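Long-range contacts in sensor protein (Thermotoga maritima, PDB 3A0S), which is the PAS domain of the histidine kinase ThkA, which probably uses ATP to phosphorylate a protein histidine in two-component signalling: residues I5-K10 with G89-I94; D11-E16 with G34-D39; S48-V53 with I74-F79; E55-V60 with P78-K83. One frame throughout, in Å; residues are numbered along the deposited sequence. Where two conformers were deposited one is given.

Interaction 1: residues I5-K10 with G89-I94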
loop_
_atom_site.group_PDB
_atom_site.type_symbol
_atom_site.label_atom_id
_atom_site.label_comp_id
_atom_site.label_asym_id
_atom_site.label_seq_id
_atom_site.Cartn_x
_atom_site.Cartn_y
_atom_site.Cartn_z
ATOM N N ILE A 5 2.964 0.702 6.748
ATOM C CA ILE A 5 2.249 -0.381 6.071
ATOM C C ILE A 5 0.871 0.132 5.670
ATOM O O ILE A 5 0.113 0.648 6.521
ATOM C CB ILE A 5 2.059 -1.598 6.969
ATOM C CG1 ILE A 5 3.427 -2.216 7.222
ATOM C CG2 ILE A 5 1.088 -2.629 6.347
ATOM C CD1 ILE A 5 3.493 -3.311 8.332
ATOM N N ILE A 6 0.541 -0.057 4.386
ATOM C CA ILE A 6 -0.788 0.155 3.868
ATOM C C ILE A 6 -1.177 -1.155 3.195
ATOM O O ILE A 6 -0.461 -1.641 2.304
ATOM C CB ILE A 6 -0.741 1.244 2.805
ATOM C CG1 ILE A 6 -0.162 2.570 3.343
ATOM C CG2 ILE A 6 -2.161 1.488 2.218
ATOM C CD1 ILE A 6 0.092 3.631 2.257
ATOM N N THR A 7 -2.275 -1.758 3.641
ATOM C CA THR A 7 -2.739 -2.980 2.991
ATOM C C THR A 7 -4.020 -2.665 2.239
ATOM O O THR A 7 -4.894 -1.928 2.773
ATOM C CB THR A 7 -3.052 -4.073 4.028
ATOM O OG1 THR A 7 -1.870 -4.298 4.779
ATOM C CG2 THR A 7 -3.436 -5.396 3.358
ATOM N N LEU A 8 -4.109 -3.186 1.020
ATOM C CA LEU A 8 -5.270 -2.941 0.144
ATOM C C LEU A 8 -5.986 -4.256 -0.112
ATOM O O LEU A 8 -5.349 -5.302 -0.219
ATOM C CB LEU A 8 -4.826 -2.423 -1.219
ATOM C CG LEU A 8 -4.013 -1.139 -1.193
ATOM C CD1 LEU A 8 -3.807 -0.682 -2.597
ATOM C CD2 LEU A 8 -4.715 -0.012 -0.429
ATOM N N SER A 9 -7.305 -4.193 -0.202
ATOM C CA SER A 9 -8.119 -5.334 -0.611
ATOM C C SER A 9 -7.999 -5.513 -2.120
ATOM O O SER A 9 -7.432 -4.683 -2.823
ATOM C CB SER A 9 -9.574 -5.121 -0.220
ATOM O OG SER A 9 -10.183 -4.146 -1.061
ATOM N N LYS A 10 -8.625 -6.581 -2.632
ATOM C CA LYS A 10 -8.625 -6.831 -4.082
ATOM C C LYS A 10 -9.450 -5.799 -4.850
ATOM O O LYS A 10 -9.367 -5.691 -6.074
ATOM C CB LYS A 10 -9.115 -8.250 -4.387
ATOM C CG LYS A 10 -10.525 -8.548 -3.946
ATOM C CD LYS A 10 -10.982 -9.911 -4.523
ATOM C CE LYS A 10 -10.771 -11.024 -3.587
ATOM N NZ LYS A 10 -11.918 -12.026 -3.538
ATOM N N GLY A 89 -5.520 -9.224 -2.014
ATOM C CA GLY A 89 -5.095 -7.825 -2.019
ATOM C C GLY A 89 -3.599 -7.713 -2.103
ATOM O O GLY A 89 -2.928 -8.624 -2.563
ATOM N N VAL A 90 -3.089 -6.550 -1.699
ATOM C CA VAL A 90 -1.665 -6.213 -1.834
ATOM C C VAL A 90 -1.234 -5.464 -0.560
ATOM O O VAL A 90 -1.897 -4.505 -0.157
ATOM C CB VAL A 90 -1.447 -5.320 -3.072
ATOM C CG1 VAL A 90 0.004 -4.822 -3.124
ATOM C CG2 VAL A 90 -1.819 -6.048 -4.380
ATOM N N ILE A 91 -0.138 -5.905 0.042
ATOM C CA ILE A 91 0.494 -5.225 1.175
ATOM C C ILE A 91 1.587 -4.309 0.620
ATOM O O ILE A 91 2.423 -4.706 -0.202
ATOM C CB ILE A 91 1.107 -6.223 2.163
ATOM C CG1 ILE A 91 0.037 -7.179 2.693
ATOM C CG2 ILE A 91 1.764 -5.447 3.319
ATOM C CD1 ILE A 91 0.589 -8.542 3.163
ATOM N N ILE A 92 1.527 -3.041 1.031
ATOM C CA ILE A 92 2.505 -2.043 0.632
ATOM C C ILE A 92 3.326 -1.647 1.868
ATOM O O ILE A 92 2.773 -1.251 2.893
ATOM C CB ILE A 92 1.798 -0.825 0.014
ATOM C CG1 ILE A 92 0.846 -1.288 -1.101
ATOM C CG2 ILE A 92 2.834 0.178 -0.502
ATOM C CD1 ILE A 92 -0.029 -0.116 -1.612
ATOM N N THR A 93 4.645 -1.789 1.758
ATOM C CA THR A 93 5.554 -1.498 2.875
ATOM C C THR A 93 6.525 -0.435 2.405
ATOM O O THR A 93 7.208 -0.645 1.395
ATOM C CB THR A 93 6.362 -2.773 3.300
ATOM O OG1 THR A 93 5.439 -3.830 3.529
ATOM C CG2 THR A 93 7.146 -2.515 4.619
ATOM N N ILE A 94 6.601 0.658 3.162
ATOM C CA ILE A 94 7.397 1.841 2.789
ATOM C C ILE A 94 8.472 2.052 3.845
ATOM O O ILE A 94 8.175 2.145 5.052
ATOM C CB ILE A 94 6.515 3.109 2.663
ATOM C CG1 ILE A 94 5.439 2.835 1.615
ATOM C CG2 ILE A 94 7.379 4.318 2.262
ATOM C CD1 ILE A 94 4.418 3.890 1.469
#

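Interaction 2: residues D11-E16 with G34-D39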
loop_
_atom_site.group_PDB
_atom_site.type_symbol
_atom_site.label_atom_id
_atom_site.label_comp_id
_atom_site.label_asym_id
_atom_site.label_seq_id
_atom_site.Cartn_x
_atom_site.Cartn_y
_atom_site.Cartn_z
ATOM N N ASP A 11 -10.215 -4.991 -4.119
ATOM C CA ASP A 11 -10.883 -3.858 -4.738
ATOM C C ASP A 11 -10.184 -2.528 -4.554
ATOM O O ASP A 11 -10.747 -1.489 -4.915
ATOM C CB ASP A 11 -12.318 -3.774 -4.248
ATOM C CG ASP A 11 -13.082 -5.029 -4.560
ATOM O OD1 ASP A 11 -13.284 -5.332 -5.749
ATOM O OD2 ASP A 11 -13.429 -5.731 -3.627
ATOM N N GLY A 12 -8.988 -2.545 -3.992
ATOM C CA GLY A 12 -8.215 -1.324 -3.822
ATOM C C GLY A 12 -8.503 -0.563 -2.546
ATOM O O GLY A 12 -8.033 0.582 -2.405
ATOM N N ARG A 13 -9.271 -1.142 -1.630
ATOM C CA ARG A 13 -9.659 -0.480 -0.377
ATOM C C ARG A 13 -8.644 -0.681 0.713
ATOM O O ARG A 13 -8.120 -1.774 0.913
ATOM C CB ARG A 13 -10.993 -1.022 0.132
ATOM C CG ARG A 13 -12.031 -0.869 -0.936
ATOM C CD ARG A 13 -13.394 -0.859 -0.424
ATOM N NE ARG A 13 -14.284 -0.566 -1.561
ATOM C CZ ARG A 13 -14.707 0.633 -1.949
ATOM N NH1 ARG A 13 -14.358 1.759 -1.303
ATOM N NH2 ARG A 13 -15.528 0.714 -3.002
ATOM N N ILE A 14 -8.467 0.371 1.497
ATOM C CA ILE A 14 -7.487 0.317 2.566
ATOM C C ILE A 14 -8.061 -0.526 3.708
ATOM O O ILE A 14 -9.078 -0.184 4.344
ATOM C CB ILE A 14 -7.105 1.734 3.066
ATOM C CG1 ILE A 14 -6.361 2.485 1.990
ATOM C CG2 ILE A 14 -6.240 1.668 4.322
ATOM C CD1 ILE A 14 -6.384 4.002 2.235
ATOM N N THR A 15 -7.367 -1.629 4.011
ATOM C CA THR A 15 -7.798 -2.501 5.098
ATOM C C THR A 15 -6.856 -2.462 6.271
ATOM O O THR A 15 -7.236 -2.892 7.370
ATOM C CB THR A 15 -7.966 -3.956 4.652
ATOM O OG1 THR A 15 -6.697 -4.423 4.182
ATOM C CG2 THR A 15 -9.018 -4.055 3.554
ATOM N N GLU A 16 -5.636 -1.964 6.068
ATOM C CA GLU A 16 -4.669 -1.743 7.162
ATOM C C GLU A 16 -3.917 -0.435 6.920
ATOM O O GLU A 16 -3.614 -0.126 5.776
ATOM C CB GLU A 16 -3.671 -2.934 7.308
ATOM C CG GLU A 16 -4.328 -4.323 7.547
ATOM C CD GLU A 16 -3.338 -5.473 7.767
ATOM O OE1 GLU A 16 -2.300 -5.588 7.073
ATOM O OE2 GLU A 16 -3.640 -6.270 8.675
ATOM N N GLY A 34 -11.155 1.673 4.663
ATOM C CA GLY A 34 -12.299 1.429 3.824
ATOM C C GLY A 34 -12.297 2.194 2.518
ATOM O O GLY A 34 -13.069 1.878 1.624
ATOM N N ARG A 35 -11.439 3.192 2.391
ATOM C CA ARG A 35 -11.440 4.034 1.190
ATOM C C ARG A 35 -10.491 3.483 0.133
ATOM O O ARG A 35 -9.524 2.760 0.465
ATOM C CB ARG A 35 -11.056 5.463 1.543
ATOM C CG ARG A 35 -11.929 6.037 2.644
ATOM C CD ARG A 35 -11.529 7.441 2.997
ATOM N NE ARG A 35 -12.362 7.987 4.078
ATOM C CZ ARG A 35 -13.497 8.632 3.873
ATOM N NH1 ARG A 35 -13.955 8.816 2.624
ATOM N NH2 ARG A 35 -14.185 9.131 4.903
ATOM N N ARG A 36 -10.763 3.831 -1.123
ATOM C CA ARG A 36 -9.811 3.449 -2.152
ATOM C C ARG A 36 -8.557 4.271 -2.060
ATOM O O ARG A 36 -8.621 5.487 -2.047
ATOM C CB ARG A 36 -10.396 3.316 -3.537
ATOM C CG ARG A 36 -10.691 1.852 -3.750
ATOM C CD ARG A 36 -10.743 1.564 -5.144
ATOM N NE ARG A 36 -12.146 1.420 -5.525
ATOM C CZ ARG A 36 -13.059 2.385 -5.599
ATOM N NH1 ARG A 36 -12.772 3.637 -5.309
ATOM N NH2 ARG A 36 -14.300 2.071 -5.954
ATOM N N LEU A 37 -7.403 3.614 -2.004
ATOM C CA LEU A 37 -6.137 4.337 -1.927
ATOM C C LEU A 37 -5.988 5.330 -3.061
ATOM O O LEU A 37 -5.489 6.441 -2.846
ATOM C CB LEU A 37 -4.931 3.363 -1.952
ATOM C CG LEU A 37 -3.582 4.066 -1.756
ATOM C CD1 LEU A 37 -3.462 4.681 -0.356
ATOM C CD2 LEU A 37 -2.436 3.073 -1.921
ATOM N N LYS A 38 -6.419 4.920 -4.245
ATOM C CA LYS A 38 -6.218 5.735 -5.431
ATOM C C LYS A 38 -7.037 7.020 -5.368
ATOM O O LYS A 38 -6.788 7.941 -6.172
ATOM C CB LYS A 38 -6.512 4.938 -6.711
ATOM C CG LYS A 38 -7.916 4.455 -6.879
ATOM C CD LYS A 38 -8.136 3.724 -8.222
ATOM C CE LYS A 38 -9.544 3.136 -8.286
ATOM N NZ LYS A 38 -9.800 2.262 -9.481
ATOM N N ASP A 39 -8.011 7.091 -4.448
ATOM C CA ASP A 39 -8.805 8.332 -4.277
ATOM C C ASP A 39 -8.074 9.367 -3.461
ATOM O O ASP A 39 -8.489 10.526 -3.403
ATOM C CB ASP A 39 -10.157 8.083 -3.600
ATOM C CG ASP A 39 -11.179 7.431 -4.496
ATOM O OD1 ASP A 39 -11.073 7.481 -5.740
ATOM O OD2 ASP A 39 -12.148 6.864 -3.932
HETATM O O HOH W 1 -7.028 2.170 -4.654
#

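Interaction 3: residues S48-V53 with I74-F79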
loop_
_atom_site.group_PDB
_atom_site.type_symbol
_atom_site.label_atom_id
_atom_site.label_comp_id
_atom_site.label_asym_id
_atom_site.label_seq_id
_atom_site.Cartn_x
_atom_site.Cartn_y
_atom_site.Cartn_z
ATOM N N SER A 48 -1.992 2.777 -8.483
ATOM C CA SER A 48 -1.888 2.177 -9.813
ATOM C C SER A 48 -0.853 1.048 -9.886
ATOM O O SER A 48 -1.148 -0.005 -10.460
ATOM C CB SER A 48 -1.571 3.265 -10.852
ATOM O OG SER A 48 -1.716 2.786 -12.174
ATOM N N VAL A 49 0.321 1.227 -9.262
ATOM C CA VAL A 49 1.322 0.162 -9.217
ATOM C C VAL A 49 0.760 -1.069 -8.467
ATOM O O VAL A 49 0.962 -2.211 -8.883
ATOM C CB VAL A 49 2.651 0.622 -8.564
ATOM C CG1 VAL A 49 3.623 -0.547 -8.403
ATOM C CG2 VAL A 49 3.300 1.727 -9.413
ATOM N N ALA A 50 0.025 -0.837 -7.376
ATOM C CA ALA A 50 -0.546 -1.962 -6.615
ATOM C C ALA A 50 -1.523 -2.748 -7.491
ATOM O O ALA A 50 -1.580 -3.973 -7.417
ATOM C CB ALA A 50 -1.251 -1.432 -5.341
ATOM N N GLU A 51 -2.300 -2.043 -8.316
ATOM C CA GLU A 51 -3.240 -2.704 -9.252
ATOM C C GLU A 51 -2.489 -3.598 -10.213
ATOM O O GLU A 51 -2.894 -4.724 -10.482
ATOM C CB GLU A 51 -4.036 -1.675 -10.078
ATOM C CG GLU A 51 -4.999 -0.823 -9.281
ATOM C CD GLU A 51 -5.893 0.101 -10.139
ATOM O OE1 GLU A 51 -5.490 0.515 -11.231
ATOM O OE2 GLU A 51 -7.016 0.420 -9.682
ATOM N N SER A 52 -1.408 -3.071 -10.771
ATOM C CA SER A 52 -0.584 -3.843 -11.686
ATOM C C SER A 52 0.047 -5.080 -11.036
ATOM O O SER A 52 0.055 -6.173 -11.620
ATOM C CB SER A 52 0.492 -2.942 -12.301
ATOM O OG SER A 52 1.217 -3.641 -13.282
ATOM N N VAL A 53 0.555 -4.916 -9.813
ATOM C CA VAL A 53 1.107 -6.018 -9.030
ATOM C C VAL A 53 0.060 -7.108 -8.771
ATOM O O VAL A 53 0.334 -8.300 -8.893
ATOM C CB VAL A 53 1.653 -5.468 -7.679
ATOM C CG1 VAL A 53 1.896 -6.594 -6.681
ATOM C CG2 VAL A 53 2.907 -4.623 -7.931
ATOM N N ILE A 74 9.790 1.015 -1.635
ATOM C CA ILE A 74 8.398 0.581 -1.523
ATOM C C ILE A 74 8.273 -0.855 -2.035
ATOM O O ILE A 74 8.683 -1.163 -3.159
ATOM C CB ILE A 74 7.429 1.525 -2.262
ATOM C CG1 ILE A 74 7.629 2.979 -1.811
ATOM C CG2 ILE A 74 5.971 1.077 -2.071
ATOM C CD1 ILE A 74 6.643 3.979 -2.410
ATOM N N ARG A 75 7.716 -1.745 -1.214
ATOM C CA ARG A 75 7.479 -3.116 -1.670
ATOM C C ARG A 75 5.985 -3.309 -1.785
ATOM O O ARG A 75 5.222 -2.848 -0.941
ATOM C CB ARG A 75 8.044 -4.129 -0.667
ATOM C CG ARG A 75 7.840 -5.609 -1.053
ATOM C CD ARG A 75 8.591 -6.543 -0.097
ATOM N NE ARG A 75 8.089 -6.443 1.277
ATOM C CZ ARG A 75 8.856 -6.394 2.365
ATOM N NH1 ARG A 75 10.178 -6.439 2.265
ATOM N NH2 ARG A 75 8.303 -6.315 3.565
ATOM N N PHE A 76 5.580 -4.004 -2.841
ATOM C CA PHE A 76 4.191 -4.377 -3.072
ATOM C C PHE A 76 4.111 -5.888 -3.115
ATOM O O PHE A 76 4.738 -6.536 -3.976
ATOM C CB PHE A 76 3.725 -3.845 -4.422
ATOM C CG PHE A 76 3.814 -2.357 -4.578
ATOM C CD1 PHE A 76 5.018 -1.716 -4.865
ATOM C CD2 PHE A 76 2.670 -1.604 -4.485
ATOM C CE1 PHE A 76 5.054 -0.330 -5.048
ATOM C CE2 PHE A 76 2.693 -0.237 -4.655
ATOM C CZ PHE A 76 3.868 0.409 -4.950
ATOM N N SER A 77 3.317 -6.453 -2.215
ATOM C CA SER A 77 3.232 -7.908 -2.095
ATOM C C SER A 77 1.789 -8.400 -2.195
ATOM O O SER A 77 1.027 -8.223 -1.257
ATOM C CB SER A 77 3.769 -8.327 -0.731
ATOM O OG SER A 77 5.088 -7.816 -0.507
ATOM N N PRO A 78 1.441 -9.092 -3.299
ATOM C CA PRO A 78 0.092 -9.688 -3.388
ATOM C C PRO A 78 -0.019 -10.805 -2.353
ATOM O O PRO A 78 0.980 -11.462 -2.029
ATOM C CB PRO A 78 0.032 -10.232 -4.813
ATOM C CG PRO A 78 1.452 -10.437 -5.188
ATOM C CD PRO A 78 2.286 -9.450 -4.453
ATOM N N PHE A 79 -1.207 -11.019 -1.802
ATOM C CA PHE A 79 -1.364 -12.146 -0.871
ATOM C C PHE A 79 -2.689 -12.855 -1.108
ATOM O O PHE A 79 -3.597 -12.270 -1.699
ATOM C CB PHE A 79 -1.280 -11.662 0.580
ATOM C CG PHE A 79 -2.398 -10.708 0.967
ATOM C CD1 PHE A 79 -2.274 -9.342 0.745
ATOM C CD2 PHE A 79 -3.582 -11.185 1.546
ATOM C CE1 PHE A 79 -3.311 -8.467 1.085
ATOM C CE2 PHE A 79 -4.611 -10.321 1.900
ATOM C CZ PHE A 79 -4.471 -8.964 1.667
#

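Interaction 4: residues E55-V60 with P78-K83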
loop_
_atom_site.group_PDB
_atom_site.type_symbol
_atom_site.label_atom_id
_atom_site.label_comp_id
_atom_site.label_asym_id
_atom_site.label_seq_id
_atom_site.Cartn_x
_atom_site.Cartn_y
_atom_site.Cartn_z
ATOM N N GLU A 55 -2.765 -7.735 -10.535
ATOM C CA GLU A 55 -3.071 -8.395 -11.821
ATOM C C GLU A 55 -1.979 -9.351 -12.298
ATOM O O GLU A 55 -2.267 -10.377 -12.935
ATOM C CB GLU A 55 -3.293 -7.345 -12.898
ATOM C CG GLU A 55 -4.592 -6.577 -12.779
ATOM C CD GLU A 55 -4.845 -5.703 -14.002
ATOM O OE1 GLU A 55 -4.499 -6.135 -15.125
ATOM O OE2 GLU A 55 -5.377 -4.580 -13.846
ATOM N N ASN A 56 -0.724 -9.016 -12.028
ATOM C CA ASN A 56 0.382 -9.875 -12.432
ATOM C C ASN A 56 0.772 -10.948 -11.403
ATOM O O ASN A 56 1.620 -11.798 -11.677
ATOM C CB ASN A 56 1.583 -9.013 -12.864
ATOM C CG ASN A 56 1.313 -8.263 -14.159
ATOM O OD1 ASN A 56 1.090 -8.875 -15.210
ATOM N ND2 ASN A 56 1.318 -6.940 -14.091
ATOM N N LYS A 57 0.133 -10.918 -10.228
ATOM C CA LYS A 57 0.362 -11.899 -9.148
ATOM C C LYS A 57 1.831 -12.027 -8.732
ATOM O O LYS A 57 2.251 -13.091 -8.267
ATOM C CB LYS A 57 -0.125 -13.308 -9.541
ATOM C CG LYS A 57 -1.349 -13.383 -10.402
ATOM C CD LYS A 57 -1.655 -14.863 -10.631
ATOM C CE LYS A 57 -2.652 -15.057 -11.715
ATOM N NZ LYS A 57 -3.121 -16.479 -11.744
ATOM N N GLU A 58 2.607 -10.964 -8.922
ATOM C CA GLU A 58 4.036 -10.980 -8.593
ATOM C C GLU A 58 4.413 -9.751 -7.763
ATOM O O GLU A 58 3.991 -8.648 -8.094
ATOM C CB GLU A 58 4.895 -11.052 -9.860
ATOM C CG GLU A 58 5.211 -12.475 -10.331
ATOM C CD GLU A 58 6.130 -13.232 -9.380
ATOM O OE1 GLU A 58 7.307 -12.828 -9.225
ATOM O OE2 GLU A 58 5.676 -14.241 -8.797
ATOM N N PRO A 59 5.225 -9.941 -6.706
ATOM C CA PRO A 59 5.656 -8.770 -5.957
ATOM C C PRO A 59 6.608 -7.866 -6.735
ATOM O O PRO A 59 7.266 -8.309 -7.693
ATOM C CB PRO A 59 6.335 -9.367 -4.722
ATOM C CG PRO A 59 6.818 -10.711 -5.184
ATOM C CD PRO A 59 5.752 -11.188 -6.120
ATOM N N VAL A 60 6.646 -6.602 -6.333
ATOM C CA VAL A 60 7.475 -5.591 -6.961
ATOM C C VAL A 60 8.167 -4.804 -5.850
ATOM O O VAL A 60 7.544 -4.400 -4.874
ATOM C CB VAL A 60 6.633 -4.630 -7.836
ATOM C CG1 VAL A 60 7.381 -3.348 -8.134
ATOM C CG2 VAL A 60 6.203 -5.314 -9.133
ATOM N N PRO A 78 1.441 -9.092 -3.299
ATOM C CA PRO A 78 0.092 -9.688 -3.388
ATOM C C PRO A 78 -0.019 -10.805 -2.353
ATOM O O PRO A 78 0.980 -11.462 -2.029
ATOM C CB PRO A 78 0.032 -10.232 -4.813
ATOM C CG PRO A 78 1.452 -10.437 -5.188
ATOM C CD PRO A 78 2.286 -9.450 -4.453
ATOM N N PHE A 79 -1.207 -11.019 -1.802
ATOM C CA PHE A 79 -1.364 -12.146 -0.871
ATOM C C PHE A 79 -2.689 -12.855 -1.108
ATOM O O PHE A 79 -3.597 -12.270 -1.699
ATOM C CB PHE A 79 -1.280 -11.662 0.580
ATOM C CG PHE A 79 -2.398 -10.708 0.967
ATOM C CD1 PHE A 79 -2.274 -9.342 0.745
ATOM C CD2 PHE A 79 -3.582 -11.185 1.546
ATOM C CE1 PHE A 79 -3.311 -8.467 1.085
ATOM C CE2 PHE A 79 -4.611 -10.321 1.900
ATOM C CZ PHE A 79 -4.471 -8.964 1.667
ATOM N N ARG A 80 -2.737 -14.121 -0.685
ATOM C CA ARG A 80 -3.957 -14.929 -0.748
ATOM C C ARG A 80 -4.509 -15.179 0.641
ATOM O O ARG A 80 -3.772 -15.200 1.620
ATOM C CB ARG A 80 -3.684 -16.276 -1.429
ATOM C CG ARG A 80 -3.350 -16.172 -2.901
ATOM C CD ARG A 80 -3.112 -17.535 -3.561
ATOM N NE ARG A 80 -2.684 -17.306 -4.943
ATOM C CZ ARG A 80 -3.502 -17.208 -5.989
ATOM N NH1 ARG A 80 -4.811 -17.385 -5.883
ATOM N NH2 ARG A 80 -2.976 -16.944 -7.173
ATOM N N ASN A 81 -5.814 -15.405 0.722
ATOM C CA ASN A 81 -6.414 -15.917 1.945
ATOM C C ASN A 81 -6.099 -17.407 2.068
ATOM O O ASN A 81 -6.265 -18.143 1.112
ATOM C CB ASN A 81 -7.923 -15.666 1.928
ATOM C CG ASN A 81 -8.618 -16.216 3.152
ATOM O OD1 ASN A 81 -8.878 -17.414 3.247
ATOM N ND2 ASN A 81 -8.953 -15.330 4.089
ATOM N N ALA A 82 -5.665 -17.872 3.241
ATOM C CA ALA A 82 -5.239 -19.266 3.383
ATOM C C ALA A 82 -6.399 -20.250 3.295
ATOM O O ALA A 82 -6.226 -21.364 2.826
ATOM C CB ALA A 82 -4.461 -19.469 4.693
ATOM N N LYS A 83 -7.576 -19.816 3.730
ATOM C CA LYS A 83 -8.764 -20.650 3.759
ATOM C C LYS A 83 -9.447 -20.766 2.395
ATOM O O LYS A 83 -9.929 -21.839 2.037
ATOM C CB LYS A 83 -9.756 -20.107 4.790
ATOM C CG LYS A 83 -9.303 -20.245 6.248
ATOM C CD LYS A 83 -9.268 -21.717 6.712
ATOM C CE LYS A 83 -10.662 -22.287 6.997
ATOM N NZ LYS A 83 -11.232 -21.781 8.286
#

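Interaction 1: residues I5-K10 with G89-I94
I6 and I92 face each other as a hydrogen-bonded antiparallel pair, and L8 and V90 form the next one. I6 N donates to I92 O at 2.9 Å, and I92 N returns a bond to I6 O at 2.7 Å. L8 N to V90 O measures 2.8 Å, and V90 N to L8 O 3.0 Å. The tight part is the face that carries I6, L8, V90 and I92. There L8 CD1 meets I92 CD1 at 3.9 Å, the two side chains running obliquely to each other, and I6 CD1 reaches I94 CD1. Helix 44-56 packs against this same face through A50, F54 and I46. In the five-stranded antiparallel PAS sheet, 87-95 is the central strand and 4-9 lies beside it. The other face is looser at I5, I91 and T93, which are partly exposed. I5 CG2 stands 4.2 Å from I91 CG2, side by side. T7 is buried there, with F79 against it and I91. T7 CG2, anti to the backbone N, meets I91 CG1 at 4.0 Å, while T7 OG1 bonds to E16 OE1. An alanine at T7 would probably open a gap beside I91 and leave E16 without its hydroxyl partner.

Interaction 2: residues D11-E16 with G34-D39
R13 and R36 approach at a single backbone bridge, CA to CA 4.3 Å, where the two segments run nearly at right angles, 96° apart. Around it, I14 N donates to R35 O and G34 N to I14 O, each at 2.8 Å, and L37 N donates to G12 O. The oxygen of G12 also takes a bond from a water, which in turn accepts from K38 N, so two donors grip one carbonyl.

The side chain of R13 is extended from CG to NE and reaches past G34 O, with CD 3.4 Å from it. Its NH1 donates to G34 O at 3.2 Å, in the plane of that carbonyl and close to the plane of its own guanidinium. R36 was deposited in two conformers, and its side-chain contacts here hold for the one given. In it, R36 NE sits over one face of the R13 guanidinium, offset toward the rim. The two guanidinium planes are 39° apart, and R13 NH2 comes within 3.5 Å of R36 NH2. These like charges would probably repel, but R36 NH1 has a salt bridge to D39 OD2. The R36 chain bends at chi3 (-104°), which turns NE out of line with the stem, while CD stays 3.1 Å from D11 O.

On the buried side, I14 CD1 touches L37 CD1 at 4.0 Å, the side chains crossing at about a right angle. Both also pack on L8 of strand 4-9. The arrangement fastens the loop between helices 29-32 and 44-56 to the start of edge strand 14-17 of the PAS fold.

Interaction 3: residues S48-V53 with I74-F79
V49 and F76 meet at the heart of this contact, the valine methyl over the face of the ring. Followed outward, F76 begins with CB, which lies 3.7 Å from V53 CG2. F76 CG has the same V53 methyl as neighbour, at 4.1 Å. CD2 and CE2 run past A50, with CD2 4.0 Å from A50 CB and CE2 3.9 Å from A50 N. V49 CG1 lies over the face, near CE1, CZ and also CE2. At the tip, CZ meets this methyl at 3.6 Å and V49 CB a little farther off. V49 CG1 stands 3.7 Å from the ring centroid and 15° off the ring normal, a CH-pi contact. Here helix 44-56 lies across the antiparallel sheet of the PAS fold; the axes of 48-53 and 74-79 approach to 8.5 Å and cross at -40°. The wider core adds I46 and L62 around F76, and L8 against A50. Two residues on in the strand, P78 CD is met by V53 CG1 at 3.6 Å. V53 CG1 is anti to its backbone N (chi1 165°), while CG2 stays on F76. Valine and proline cross at about a right angle, and V53 also touches V60 on strand 60-67.

Interaction 4: residues E55-V60 with P78-K83
P78 sets CG and CD of its ring against the backbone of K57, E58 and P59. Its CD lies 3.7 Å from P59 N, and its CG lies 3.9 Å from both K57 C and E58 N. P78 CD thus faces N, CA and CB of the P59 ring, with CB at 4.1 Å. Everything in this first shell is van der Waals contact. V53 of helix 44-56 backs P78. The shape of the chain that P78 meets comes from K57, the first residue past that helix. Its positive phi (54°) and two bonds back into the last turn make a Schellman motif, which ends the helix and turns the chain toward strand 60-67 of the PAS sheet. A glycine in place of P78 would probably open a gap where CG and CD now fill the space beside K57 C, E58 N and P59. Farther out, the aliphatic part of K57 reaches R80: K57 CD is 4.2 Å from R80 NH2, at the edge of the guanidinium and near its plane. K57 NZ is 4.6 Å from R80 NH2, and the two positive ends are not paired with each other. R80 is held from elsewhere, since its NH1 bonds to Q85 O, and its side chain also touches L87. Both long side chains are exposed.

All four contacts lie in one PAS domain and reach the same antiparallel sheet, ordered 14-17, 4-9, 87-95, 70-80, 60-67. Interaction 1 joins the first strand to the last, which is the central one, and the other three fall between its segments in the chain. Interaction 2 comes next, at the 14-17 edge, its centre about 9 Å away. Interactions 3 and 4 follow it and share P78 and F79, with centres about 9 Å apart. Both use helix 44-56 and strand 70-80. Interactions 2 and 4 are the farthest apart, at about 16 Å between centres. Together they tie the chain ends, an edge loop and the helix to a single sheet.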